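Local coordinates for protein minor fimbrium tip subunit Mfa3 (Porphyromonas gingivalis ATCC 33277, PDB 5NF4) that forms part of the tip of the minor fimbriae, filaments through which the bacterium adheres to host cells and other oral bacteria and builds biofilm, at residues 148-153 with 216-221; 71-76 with 120-125; 113-118 with 180-185; 280-285 with 330-335. One frame throughout, in Å; residues are numbered along the deposited sequence.

All four contacts are buried, yet they differ in chemistry and place. Contact 1 lies nearest the middle of the chain and joins two loops through a tyrosine hydroxyl and a backbone carbonyl, the one polar bond bridging any of the four. Contacts 2 and 3 sit close together, their centres about 13 Å apart, and share neighbouring strands 71-78 and 109-117: contact 2 packs one face against a short helix with aliphatic groups and a methionine, while contact 3 stacks phenylalanines on the other. Contact 4, with its centre about 46 Å from that of contact 2, lies toward the other end and joins two strand ends by methyl groups alone.

Contact 1: 148-153 with 216-221; sequences IHYHNA and CNANVH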
loop_
_atom_site.group_PDB
_atom_site.type_symbol
_atom_site.label_atom_id
_atom_site.label_comp_id
_atom_site.label_asym_id
_atom_site.label_seq_id
_atom_site.Cartn_x
_atom_site.Cartn_y
_atom_site.Cartn_z
ATOM N N ILE A 148 13.833 -4.099 3.513
ATOM C CA ILE A 148 13.228 -5.357 3.932
ATOM C C ILE A 148 11.737 -5.420 3.514
ATOM O O ILE A 148 11.201 -6.516 3.316
ATOM C CB ILE A 148 13.397 -5.576 5.452
ATOM C CG1 ILE A 148 13.133 -7.046 5.805
ATOM C CG2 ILE A 148 12.480 -4.728 6.274
ATOM C CD1 ILE A 148 14.084 -8.039 5.143
ATOM N N HIS A 149 11.098 -4.274 3.325
ATOM C CA HIS A 149 9.667 -4.268 3.031
ATOM C C HIS A 149 9.303 -4.685 1.614
ATOM O O HIS A 149 8.132 -4.928 1.345
ATOM C CB HIS A 149 9.056 -2.894 3.346
ATOM C CG HIS A 149 8.888 -2.681 4.808
ATOM N ND1 HIS A 149 8.838 -1.434 5.394
ATOM C CD2 HIS A 149 8.819 -3.578 5.823
ATOM C CE1 HIS A 149 8.696 -1.576 6.704
ATOM N NE2 HIS A 149 8.686 -2.869 6.989
ATOM N N TYR A 150 10.275 -4.825 0.707
ATOM C CA TYR A 150 9.961 -5.451 -0.570
ATOM C C TYR A 150 9.804 -6.973 -0.408
ATOM O O TYR A 150 9.339 -7.686 -1.324
ATOM C CB TYR A 150 11.054 -5.130 -1.618
ATOM C CG TYR A 150 11.181 -3.671 -1.992
ATOM C CD1 TYR A 150 10.432 -3.119 -3.020
ATOM C CD2 TYR A 150 12.077 -2.835 -1.332
ATOM C CE1 TYR A 150 10.552 -1.772 -3.339
ATOM C CE2 TYR A 150 12.196 -1.498 -1.665
ATOM C CZ TYR A 150 11.439 -0.981 -2.679
ATOM O OH TYR A 150 11.561 0.349 -2.989
ATOM N N HIS A 151 10.253 -7.493 0.737
ATOM C CA HIS A 151 10.178 -8.902 1.024
ATOM C C HIS A 151 9.136 -9.274 2.060
ATOM O O HIS A 151 8.445 -10.274 1.918
ATOM C CB HIS A 151 11.523 -9.420 1.533
ATOM C CG HIS A 151 12.641 -9.278 0.556
ATOM N ND1 HIS A 151 12.777 -10.100 -0.542
ATOM C CD2 HIS A 151 13.685 -8.417 0.516
ATOM C CE1 HIS A 151 13.862 -9.754 -1.212
ATOM N NE2 HIS A 151 14.422 -8.730 -0.600
ATOM N N ASN A 152 9.071 -8.502 3.135
ATOM C CA ASN A 152 8.127 -8.801 4.215
ATOM C C ASN A 152 8.166 -7.737 5.277
ATOM O O ASN A 152 9.141 -7.019 5.412
ATOM C CB ASN A 152 8.425 -10.173 4.863
ATOM C CG ASN A 152 9.888 -10.342 5.206
ATOM O OD1 ASN A 152 10.641 -10.936 4.445
ATOM N ND2 ASN A 152 10.299 -9.806 6.345
ATOM N N ALA A 153 7.077 -7.641 6.026
ATOM C CA ALA A 153 7.083 -6.940 7.286
ATOM C C ALA A 153 7.684 -7.900 8.290
ATOM O O ALA A 153 7.703 -9.104 8.055
ATOM C CB ALA A 153 5.667 -6.518 7.694
ATOM N N CYS A 216 10.665 -6.602 -10.764
ATOM C CA CYS A 216 11.482 -5.605 -11.425
ATOM C C CYS A 216 10.738 -4.267 -11.588
ATOM O O CYS A 216 9.503 -4.247 -11.756
ATOM C CB CYS A 216 11.920 -6.113 -12.789
ATOM S SG CYS A 216 12.913 -7.644 -12.646
ATOM N N ASN A 217 11.521 -3.181 -11.582
ATOM C CA ASN A 217 11.059 -1.788 -11.750
ATOM C C ASN A 217 10.169 -1.303 -10.612
ATOM O O ASN A 217 9.399 -0.371 -10.791
ATOM C CB ASN A 217 10.299 -1.574 -13.064
ATOM C CG ASN A 217 11.180 -1.665 -14.300
ATOM O OD1 ASN A 217 12.419 -1.698 -14.237
ATOM N ND2 ASN A 217 10.524 -1.741 -15.446
ATOM N N ALA A 218 10.295 -1.901 -9.442
ATOM C CA ALA A 218 9.511 -1.406 -8.310
ATOM C C ALA A 218 9.891 0.047 -7.998
ATOM O O ALA A 218 11.031 0.471 -8.110
ATOM C CB ALA A 218 9.723 -2.289 -7.084
ATOM N N ASN A 219 8.899 0.805 -7.563
ATOM C CA ASN A 219 9.129 2.173 -7.122
ATOM C C ASN A 219 10.013 2.198 -5.881
ATOM O O ASN A 219 9.817 1.414 -4.967
ATOM C CB ASN A 219 7.769 2.805 -6.839
ATOM C CG ASN A 219 7.823 4.322 -6.648
ATOM O OD1 ASN A 219 8.879 4.950 -6.567
ATOM N ND2 ASN A 219 6.647 4.904 -6.526
ATOM N N VAL A 220 10.976 3.118 -5.844
ATOM C CA VAL A 220 11.814 3.292 -4.678
ATOM C C VAL A 220 11.011 3.872 -3.509
ATOM O O VAL A 220 11.288 3.592 -2.357
ATOM C CB VAL A 220 12.967 4.260 -5.001
ATOM C CG1 VAL A 220 13.552 4.945 -3.784
ATOM C CG2 VAL A 220 14.031 3.500 -5.704
ATOM N N HIS A 221 10.079 4.733 -3.867
ATOM C CA HIS A 221 9.370 5.551 -2.888
ATOM C C HIS A 221 7.927 5.188 -2.648
ATOM O O HIS A 221 7.169 4.891 -3.577
ATOM C CB HIS A 221 9.360 6.997 -3.325
ATOM C CG HIS A 221 10.706 7.633 -3.406
ATOM N ND1 HIS A 221 11.330 7.886 -4.612
ATOM C CD2 HIS A 221 11.560 8.054 -2.442
ATOM C CE1 HIS A 221 12.500 8.451 -4.378
ATOM N NE2 HIS A 221 12.666 8.560 -3.066
#
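Tyr-150 spans the gap between its short 3-10 turn and the loop 216-221, meeting Ala-218 with its ring and Asn-219 with its hydroxyl. The CB already heads toward the loop, and with CG opposite the carbonyl carbon (chi1 -64°) the ring carries on in that direction. Halfway out, CE1 comes to 3.9 Å from Ala-218 CB, an oblique approach to the ring. A small methyl can rest against the ring here while the main chain behind it stays near. Beyond it the backbone carbonyl of Asn-219 lies at the ring edge, close to the ring plane, with its O 3.7 Å from Tyr-150 CZ. At the tip, Tyr-150 OH donates to Asn-219 O over 2.8 Å; the C=O...donor angle is 132°, with the hydroxyl tilted slightly from the carbonyl plane. Val-220 O lies 3.3 Å from Tyr-150 OH, close but not counted as a bond. A tyrosine thus supplies both an apolar flank and a donor for a buried carbonyl.

The residue that supplies the acceptor is tied down by its own side chain: Asn-219 OD1 takes a bond from His-221 N at 3.0 Å, arriving from above the side-chain carbonyl plane, and its ND2 is held by Glu-255 O. Tyr-150 also stacks on Tyr-235, whose backbone bonds to Ala-218, so ring and loop share a neighbour. The bond from His-221 N back to Asn-219 is an Asx turn, leading the loop into strand 221-222, which pairs antiparallel with strand 143-144, the strand preceding the tyrosine's own turn.

Contact 2: 71-76 with 120-125; sequences SLAMLV and PNMQTA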
loop_
_atom_site.group_PDB
_atom_site.type_symbol
_atom_site.label_atom_id
_atom_site.label_comp_id
_atom_site.label_asym_id
_atom_site.label_seq_id
_atom_site.Cartn_x
_atom_site.Cartn_y
_atom_site.Cartn_z
ATOM N N SER A 71 3.063 1.635 15.753
ATOM C CA SER A 71 2.834 2.994 16.221
ATOM C C SER A 71 1.765 3.636 15.377
ATOM O O SER A 71 1.586 3.290 14.217
ATOM C CB SER A 71 4.111 3.826 16.167
ATOM O OG SER A 71 4.480 4.080 14.819
ATOM N N LEU A 72 1.058 4.593 15.961
ATOM C CA LEU A 72 -0.001 5.292 15.268
ATOM C C LEU A 72 -0.085 6.734 15.748
ATOM O O LEU A 72 -0.330 6.970 16.927
ATOM C CB LEU A 72 -1.342 4.585 15.507
ATOM C CG LEU A 72 -2.556 5.261 14.863
ATOM C CD1 LEU A 72 -2.442 5.222 13.340
ATOM C CD2 LEU A 72 -3.848 4.629 15.361
ATOM N N ALA A 73 0.107 7.673 14.838
ATOM C CA ALA A 73 -0.076 9.090 15.135
ATOM C C ALA A 73 -1.379 9.569 14.546
ATOM O O ALA A 73 -1.731 9.230 13.419
ATOM C CB ALA A 73 1.062 9.920 14.599
ATOM N N MET A 74 -2.116 10.348 15.334
ATOM C CA MET A 74 -3.315 10.986 14.859
ATOM C C MET A 74 -3.090 12.476 15.027
ATOM O O MET A 74 -2.697 12.901 16.122
ATOM C CB MET A 74 -4.556 10.553 15.665
ATOM C CG MET A 74 -5.835 11.183 15.098
ATOM S SD MET A 74 -7.287 10.943 16.150
ATOM C CE MET A 74 -6.758 11.989 17.507
ATOM N N LEU A 75 -3.342 13.239 13.976
ATOM C CA LEU A 75 -3.249 14.700 14.033
ATOM C C LEU A 75 -4.535 15.276 13.433
ATOM O O LEU A 75 -4.995 14.863 12.357
ATOM C CB LEU A 75 -2.004 15.213 13.304
ATOM C CG LEU A 75 -0.656 14.742 13.853
ATOM C CD1 LEU A 75 -0.212 13.499 13.098
ATOM C CD2 LEU A 75 0.421 15.855 13.777
ATOM N N VAL A 76 -5.116 16.235 14.154
ATOM C CA VAL A 76 -6.435 16.772 13.841
ATOM C C VAL A 76 -6.324 18.281 13.671
ATOM O O VAL A 76 -5.675 18.969 14.486
ATOM C CB VAL A 76 -7.463 16.442 14.954
ATOM C CG1 VAL A 76 -8.866 16.764 14.422
ATOM C CG2 VAL A 76 -7.341 14.981 15.399
ATOM N N PRO A 120 8.964 5.688 11.152
ATOM C CA PRO A 120 10.036 5.885 12.134
ATOM C C PRO A 120 10.057 7.280 12.750
ATOM O O PRO A 120 10.059 8.290 12.013
ATOM C CB PRO A 120 11.310 5.657 11.311
ATOM C CG PRO A 120 10.879 4.803 10.197
ATOM C CD PRO A 120 9.484 5.207 9.865
ATOM N N ASN A 121 10.102 7.300 14.081
ATOM C CA ASN A 121 10.117 8.524 14.884
ATOM C C ASN A 121 9.035 9.530 14.518
ATOM O O ASN A 121 9.236 10.732 14.595
ATOM C CB ASN A 121 11.491 9.172 14.799
ATOM C CG ASN A 121 12.490 8.488 15.690
ATOM O OD1 ASN A 121 12.224 8.280 16.853
ATOM N ND2 ASN A 121 13.629 8.088 15.140
ATOM N N MET A 122 7.862 9.015 14.169
ATOM C CA MET A 122 6.713 9.848 13.916
ATOM C C MET A 122 6.391 10.747 15.110
ATOM O O MET A 122 5.911 11.870 14.918
ATOM C CB MET A 122 5.500 8.984 13.556
ATOM C CG MET A 122 4.309 9.777 13.127
ATOM S SD MET A 122 4.607 10.710 11.640
ATOM C CE MET A 122 3.432 12.040 11.876
ATOM N N GLN A 123 6.668 10.288 16.331
ATOM C CA GLN A 123 6.310 11.096 17.494
ATOM C C GLN A 123 7.077 12.422 17.486
ATOM O O GLN A 123 6.515 13.489 17.756
ATOM C CB GLN A 123 6.572 10.346 18.809
ATOM C CG GLN A 123 5.921 11.034 19.982
ATOM C CD GLN A 123 6.005 10.246 21.262
ATOM O OE1 GLN A 123 6.858 9.382 21.433
ATOM N NE2 GLN A 123 5.129 10.567 22.185
ATOM N N THR A 124 8.362 12.345 17.170
ATOM C CA THR A 124 9.204 13.519 17.034
ATOM C C THR A 124 8.723 14.394 15.860
ATOM O O THR A 124 8.735 15.621 15.953
ATOM C CB THR A 124 10.679 13.082 16.811
ATOM O OG1 THR A 124 11.144 12.388 17.979
ATOM C CG2 THR A 124 11.581 14.279 16.521
ATOM N N ALA A 125 8.315 13.747 14.771
ATOM C CA ALA A 125 7.833 14.453 13.560
ATOM C C ALA A 125 6.613 15.326 13.861
ATOM O O ALA A 125 6.396 16.347 13.217
ATOM C CB ALA A 125 7.477 13.473 12.468
#
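Ala-73 and Met-122 bring their backbones closest, with 6.9 Å between Ala-73 CA and Met-122 CA, where an extended strand passes the first turn of a helix. Asn-121 occupies the N-cap position in a left-handed backbone conformation, and the chain enters the helix there; Ala-125 N bonds back to Asn-121 O, closing the turn. On the strand, alternation points Ala-73 and Leu-75 at the helix, while Leu-72 and Met-74 face the other way.

Met-122 makes all the side-chain contacts from the helix. Its CG stands anti to the backbone N (chi1 -173°), which carries the chain out to the strand, and a bend at chi2 (63°) then turns the thioether along it. The inner part of the side chain therefore rests on alanine, with Met-122 CG 3.6 Å from Ala-73 CB, and the outer part reaches leucine, with Met-122 CE 4.1 Å from Leu-75 CD1. These last two side chains meet at a slant. Alanine suits the nearest point because a single methyl admits the helix so close, whereas leucine extends to meet the methionine's end. Val-116 of strand 109-117 and Phe-138 of helix 132-140 also touch Met-122, and Met-135 of that helix touches Leu-75.

Since every group that meets here is apolar, the helix is held against the strand by dispersion and by exclusion of water, forces that depend on close fit more than on direction.

Contact 3: 113-118 with 180-185; sequences FFFVAN and LPFKPD
An aromatic stack in the buried interior joins Phe-113 on strand 109-117 to Phe-182, in the part of the chain that follows the short strand 180-181. The rings come from opposite directions and meet face to face, their centroids 4.2 Å apart and their planes 24° from parallel. The overlap is offset: Phe-182 CZ stands 3.5 Å above the Phe-113 plane over its centre, whereas Phe-113 CE2 lies toward the rim of Phe-182. The closest atoms are Phe-113 CZ and Phe-182 CE1, at 3.5 Å. Phe-182 sends its ring inward with CG anti to the backbone N (chi1 177°).

Strands 109-117, 161-170 and 180-205 are successive antiparallel neighbours, and Val-190 of the last touches both Phe-115 and Phe-182, consistent with the beta-sandwich build of fimbrillins. Alternation puts Phe-113 and Phe-115 on the same side of their strand, while Phe-114 packs against helix 132-140. Phe-115 offers its edge, with its CZ 4.2 Å from Phe-182 CE2, and its ring also touches Leu-192.

Flat, broad side chains suit a gap too wide for backbone pairing. The other face of Phe-182 receives its own neighbour, Pro-184 CD, 3.9 Å above the ring plane near the rim.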
loop_
_atom_site.group_PDB
_atom_site.type_symbol
_atom_site.label_atom_id
_atom_site.label_comp_id
_atom_site.label_asym_id
_atom_site.label_seq_id
_atom_site.Cartn_x
_atom_site.Cartn_y
_atom_site.Cartn_z
ATOM N N PHE A 113 -8.799 14.843 9.883
ATOM C CA PHE A 113 -8.108 13.854 10.716
ATOM C C PHE A 113 -7.042 13.178 9.849
ATOM O O PHE A 113 -7.350 12.737 8.759
ATOM C CB PHE A 113 -9.045 12.781 11.214
ATOM C CG PHE A 113 -10.016 13.243 12.282
ATOM C CD1 PHE A 113 -11.084 14.084 11.975
ATOM C CD2 PHE A 113 -9.867 12.789 13.577
ATOM C CE1 PHE A 113 -11.968 14.464 12.972
ATOM C CE2 PHE A 113 -10.731 13.171 14.559
ATOM C CZ PHE A 113 -11.785 14.005 14.261
ATOM N N PHE A 114 -5.836 13.071 10.378
ATOM C CA PHE A 114 -4.738 12.396 9.681
ATOM C C PHE A 114 -4.232 11.285 10.575
ATOM O O PHE A 114 -3.923 11.517 11.733
ATOM C CB PHE A 114 -3.580 13.345 9.344
ATOM C CG PHE A 114 -3.942 14.433 8.390
ATOM C CD1 PHE A 114 -4.666 15.542 8.839
ATOM C CD2 PHE A 114 -3.560 14.379 7.056
ATOM C CE1 PHE A 114 -4.993 16.568 7.970
ATOM C CE2 PHE A 114 -3.881 15.409 6.180
ATOM C CZ PHE A 114 -4.632 16.514 6.652
ATOM N N PHE A 115 -4.085 10.090 9.995
ATOM C CA PHE A 115 -3.597 8.934 10.711
ATOM C C PHE A 115 -2.378 8.393 9.955
ATOM O O PHE A 115 -2.451 8.158 8.751
ATOM C CB PHE A 115 -4.651 7.835 10.825
ATOM C CG PHE A 115 -5.822 8.211 11.702
ATOM C CD1 PHE A 115 -6.914 8.872 11.171
ATOM C CD2 PHE A 115 -5.797 7.920 13.046
ATOM C CE1 PHE A 115 -7.986 9.215 11.968
ATOM C CE2 PHE A 115 -6.871 8.255 13.873
ATOM C CZ PHE A 115 -7.964 8.903 13.336
ATOM N N VAL A 116 -1.285 8.215 10.688
ATOM C CA VAL A 116 -0.008 7.739 10.123
ATOM C C VAL A 116 0.525 6.625 11.025
ATOM O O VAL A 116 0.737 6.843 12.204
ATOM C CB VAL A 116 1.021 8.894 10.014
ATOM C CG1 VAL A 116 2.330 8.390 9.479
ATOM C CG2 VAL A 116 0.490 9.974 9.053
ATOM N N ALA A 117 0.790 5.439 10.457
ATOM C CA ALA A 117 1.228 4.305 11.235
ATOM C C ALA A 117 2.576 3.796 10.762
ATOM O O ALA A 117 2.884 3.907 9.575
ATOM C CB ALA A 117 0.219 3.175 11.165
ATOM N N ASN A 118 3.354 3.305 11.723
ATOM C CA ASN A 118 4.627 2.642 11.446
ATOM C C ASN A 118 5.653 3.516 10.719
ATOM O O ASN A 118 6.491 3.020 9.977
ATOM C CB ASN A 118 4.348 1.386 10.636
ATOM C CG ASN A 118 3.559 0.363 11.424
ATOM O OD1 ASN A 118 3.560 0.396 12.657
ATOM N ND2 ASN A 118 2.923 -0.584 10.721
ATOM N N LEU A 180 -18.062 9.932 22.764
ATOM C CA LEU A 180 -18.791 9.694 21.520
ATOM C C LEU A 180 -17.910 8.903 20.536
ATOM O O LEU A 180 -16.778 9.291 20.299
ATOM C CB LEU A 180 -19.199 11.029 20.887
ATOM C CG LEU A 180 -19.987 11.979 21.790
ATOM C CD1 LEU A 180 -20.148 13.335 21.108
ATOM C CD2 LEU A 180 -21.325 11.378 22.134
ATOM N N PRO A 181 -18.432 7.804 19.959
ATOM C CA PRO A 181 -17.638 7.092 18.954
ATOM C C PRO A 181 -17.373 7.956 17.737
ATOM O O PRO A 181 -18.284 8.575 17.176
ATOM C CB PRO A 181 -18.505 5.879 18.587
ATOM C CG PRO A 181 -19.838 6.113 19.205
ATOM C CD PRO A 181 -19.658 7.071 20.325
ATOM N N PHE A 182 -16.114 8.030 17.357
ATOM C CA PHE A 182 -15.720 8.704 16.123
ATOM C C PHE A 182 -16.137 7.846 14.931
ATOM O O PHE A 182 -15.731 6.690 14.821
ATOM C CB PHE A 182 -14.204 8.955 16.101
ATOM C CG PHE A 182 -13.701 9.586 14.834
ATOM C CD1 PHE A 182 -14.283 10.734 14.335
ATOM C CD2 PHE A 182 -12.625 9.045 14.164
ATOM C CE1 PHE A 182 -13.813 11.319 13.186
ATOM C CE2 PHE A 182 -12.135 9.627 13.014
ATOM C CZ PHE A 182 -12.731 10.754 12.513
ATOM N N LYS A 183 -16.967 8.408 14.060
ATOM C CA LYS A 183 -17.434 7.700 12.885
ATOM C C LYS A 183 -16.925 8.385 11.608
ATOM O O LYS A 183 -17.636 9.199 11.026
ATOM C CB LYS A 183 -18.965 7.629 12.907
ATOM C CG LYS A 183 -19.532 6.924 14.159
ATOM C CD LYS A 183 -19.648 5.424 13.970
ATOM C CE LYS A 183 -19.801 4.663 15.294
ATOM N NZ LYS A 183 -20.977 5.068 16.111
ATOM N N PRO A 184 -15.688 8.060 11.171
ATOM C CA PRO A 184 -15.128 8.713 9.985
ATOM C C PRO A 184 -15.961 8.395 8.752
ATOM O O PRO A 184 -16.191 7.220 8.463
ATOM C CB PRO A 184 -13.724 8.104 9.872
ATOM C CG PRO A 184 -13.851 6.738 10.555
ATOM C CD PRO A 184 -14.808 6.986 11.683
ATOM N N ASP A 185 -16.395 9.435 8.052
ATOM C CA ASP A 185 -17.294 9.311 6.898
ATOM C C ASP A 185 -18.395 8.268 7.127
ATOM O O ASP A 185 -18.735 7.495 6.229
ATOM C CB ASP A 185 -16.463 9.009 5.659
ATOM C CG ASP A 185 -15.682 10.231 5.198
ATOM O OD1 ASP A 185 -16.229 11.347 5.296
ATOM O OD2 ASP A 185 -14.528 10.104 4.773
#

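Contact 4: 280-285 with 330-335; sequences LTTRGG and IKTLPD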
loop_
_atom_site.group_PDB
_atom_site.type_symbol
_atom_site.label_atom_id
_atom_site.label_comp_id
_atom_site.label_asym_id
_atom_site.label_seq_id
_atom_site.Cartn_x
_atom_site.Cartn_y
_atom_site.Cartn_z
ATOM N N LEU A 280 10.244 -14.583 -14.445
ATOM C CA LEU A 280 10.386 -15.980 -14.075
ATOM C C LEU A 280 11.499 -16.553 -14.867
ATOM O O LEU A 280 11.463 -16.494 -16.089
ATOM C CB LEU A 280 9.124 -16.776 -14.377
ATOM C CG LEU A 280 7.801 -16.278 -13.822
ATOM C CD1 LEU A 280 6.727 -17.079 -14.505
ATOM C CD2 LEU A 280 7.761 -16.483 -12.335
ATOM N N THR A 281 12.465 -17.133 -14.168
ATOM C CA THR A 281 13.558 -17.837 -14.797
ATOM C C THR A 281 13.477 -19.310 -14.488
ATOM O O THR A 281 13.377 -19.701 -13.314
ATOM C CB THR A 281 14.906 -17.296 -14.329
ATOM O OG1 THR A 281 14.966 -15.915 -14.659
ATOM C CG2 THR A 281 16.057 -18.017 -15.025
ATOM N N THR A 282 13.562 -20.128 -15.541
ATOM C CA THR A 282 13.465 -21.562 -15.407
ATOM C C THR A 282 14.857 -22.155 -15.261
ATOM O O THR A 282 15.840 -21.528 -15.637
ATOM C CB THR A 282 12.800 -22.219 -16.628
ATOM O OG1 THR A 282 13.687 -22.145 -17.746
ATOM C CG2 THR A 282 11.515 -21.551 -16.977
ATOM N N ARG A 283 14.932 -23.351 -14.708
ATOM C CA ARG A 283 16.214 -24.075 -14.633
ATOM C C ARG A 283 16.885 -24.250 -16.006
ATOM O O ARG A 283 18.118 -24.361 -16.090
ATOM C CB ARG A 283 16.002 -25.430 -13.967
ATOM C CG ARG A 283 15.512 -25.297 -12.547
ATOM C CD ARG A 283 15.306 -26.638 -11.905
ATOM N NE ARG A 283 14.792 -26.482 -10.548
ATOM C CZ ARG A 283 15.549 -26.252 -9.479
ATOM N NH1 ARG A 283 16.868 -26.154 -9.602
ATOM N NH2 ARG A 283 14.984 -26.121 -8.287
ATOM N N GLY A 284 16.099 -24.286 -17.079
ATOM C CA GLY A 284 16.684 -24.344 -18.411
ATOM C C GLY A 284 17.347 -23.033 -18.813
ATOM O O GLY A 284 18.097 -22.989 -19.787
ATOM N N GLY A 285 17.068 -21.966 -18.063
ATOM C CA GLY A 285 17.608 -20.643 -18.339
ATOM C C GLY A 285 16.698 -19.773 -19.181
ATOM O O GLY A 285 17.060 -18.659 -19.552
ATOM N N ILE A 330 0.300 -19.530 -11.939
ATOM C CA ILE A 330 1.174 -19.827 -13.079
ATOM C C ILE A 330 1.441 -21.318 -13.287
ATOM O O ILE A 330 1.717 -22.052 -12.336
ATOM C CB ILE A 330 2.520 -19.110 -12.912
ATOM C CG1 ILE A 330 2.304 -17.607 -12.785
ATOM C CG2 ILE A 330 3.458 -19.456 -14.115
ATOM C CD1 ILE A 330 3.536 -16.860 -12.429
ATOM N N LYS A 331 1.336 -21.758 -14.545
ATOM C CA LYS A 331 1.716 -23.116 -14.952
ATOM C C LYS A 331 2.999 -23.017 -15.758
ATOM O O LYS A 331 3.040 -22.313 -16.762
ATOM C CB LYS A 331 0.631 -23.792 -15.797
ATOM C CG LYS A 331 -0.686 -24.023 -15.087
ATOM C CD LYS A 331 -1.704 -24.671 -16.018
ATOM C CE LYS A 331 -3.077 -24.828 -15.357
ATOM N NZ LYS A 331 -4.043 -25.566 -16.248
ATOM N N THR A 332 4.037 -23.718 -15.312
ATOM C CA THR A 332 5.325 -23.748 -16.004
ATOM C C THR A 332 5.441 -25.019 -16.824
ATOM O O THR A 332 5.622 -26.114 -16.291
ATOM C CB THR A 332 6.490 -23.670 -15.023
ATOM O OG1 THR A 332 6.220 -22.652 -14.060
ATOM C CG2 THR A 332 7.771 -23.343 -15.746
ATOM N N LEU A 333 5.300 -24.866 -18.132
ATOM C CA LEU A 333 5.391 -25.992 -19.038
ATOM C C LEU A 333 6.759 -25.930 -19.696
ATOM O O LEU A 333 7.479 -24.952 -19.508
ATOM C CB LEU A 333 4.242 -25.942 -20.043
ATOM C CG LEU A 333 2.907 -25.628 -19.353
ATOM C CD1 LEU A 333 1.792 -25.525 -20.367
ATOM C CD2 LEU A 333 2.597 -26.696 -18.298
ATOM N N PRO A 334 7.135 -26.987 -20.438
ATOM C CA PRO A 334 8.492 -27.107 -20.978
ATOM C C PRO A 334 8.935 -25.890 -21.774
ATOM O O PRO A 334 10.029 -25.377 -21.543
ATOM C CB PRO A 334 8.398 -28.341 -21.882
ATOM C CG PRO A 334 7.303 -29.161 -21.274
ATOM C CD PRO A 334 6.301 -28.149 -20.787
ATOM N N ASP A 335 8.071 -25.430 -22.674
ATOM C CA ASP A 335 8.403 -24.348 -23.598
ATOM C C ASP A 335 7.624 -23.044 -23.386
ATOM O O ASP A 335 7.833 -22.080 -24.118
ATOM C CB ASP A 335 8.161 -24.825 -25.021
ATOM C CG ASP A 335 6.710 -25.214 -25.255
ATOM O OD1 ASP A 335 6.094 -25.807 -24.335
ATOM O OD2 ASP A 335 6.181 -24.917 -26.349
#
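Leu-280 and Ile-330 take matching first torsions, -53° for Leu-280 and -58° for Ile-330, each placing its gamma carbon (CG1 in the isoleucine) opposite the carbonyl carbon and next to the backbone N. Both side chains are then directed out of their strands at one another, and they meet tip to tip. Leu-280 CD1 lies 3.8 Å from Ile-330 CD1, and the same leucine methyl is 4.1 Å from Ile-330 CG2, so one methyl is held by two branches of the isoleucine. Beta-branched isoleucine suits a strand and presents both arms; leucine adds the reach needed from the other side.

Two residues further along each strand, Thr-282 and Thr-332 face each other through their methyls, with Thr-282 CG2 at 4.3 Å from Thr-332 CG2. Threonine fits the strand end because it can give a methyl to the interior and keep a hydroxyl for the local backbone. Thr-282 does this: its OG1 accepts weakly from Gly-284 N at 3.3 Å and from Leu-286 N. Its carbonyl O also receives Gly-285 N at 2.8 Å, closing a type I turn. The last position of that turn has a positive phi, at which a beta carbon would collide with the carbonyl O of the residue before, so glycine is the natural choice.

With Thr-282 CA and Thr-332 CA 8.4 Å apart, the two strands are layered rather than paired. Strand 277-282 runs between 210-216 and 287-291, whereas strand 324-332 runs between 180-205 and 337-345. Ile-337, at the start of strand 337-345, also touches Leu-280, and Val-201 of strand 180-205 touches Ile-330.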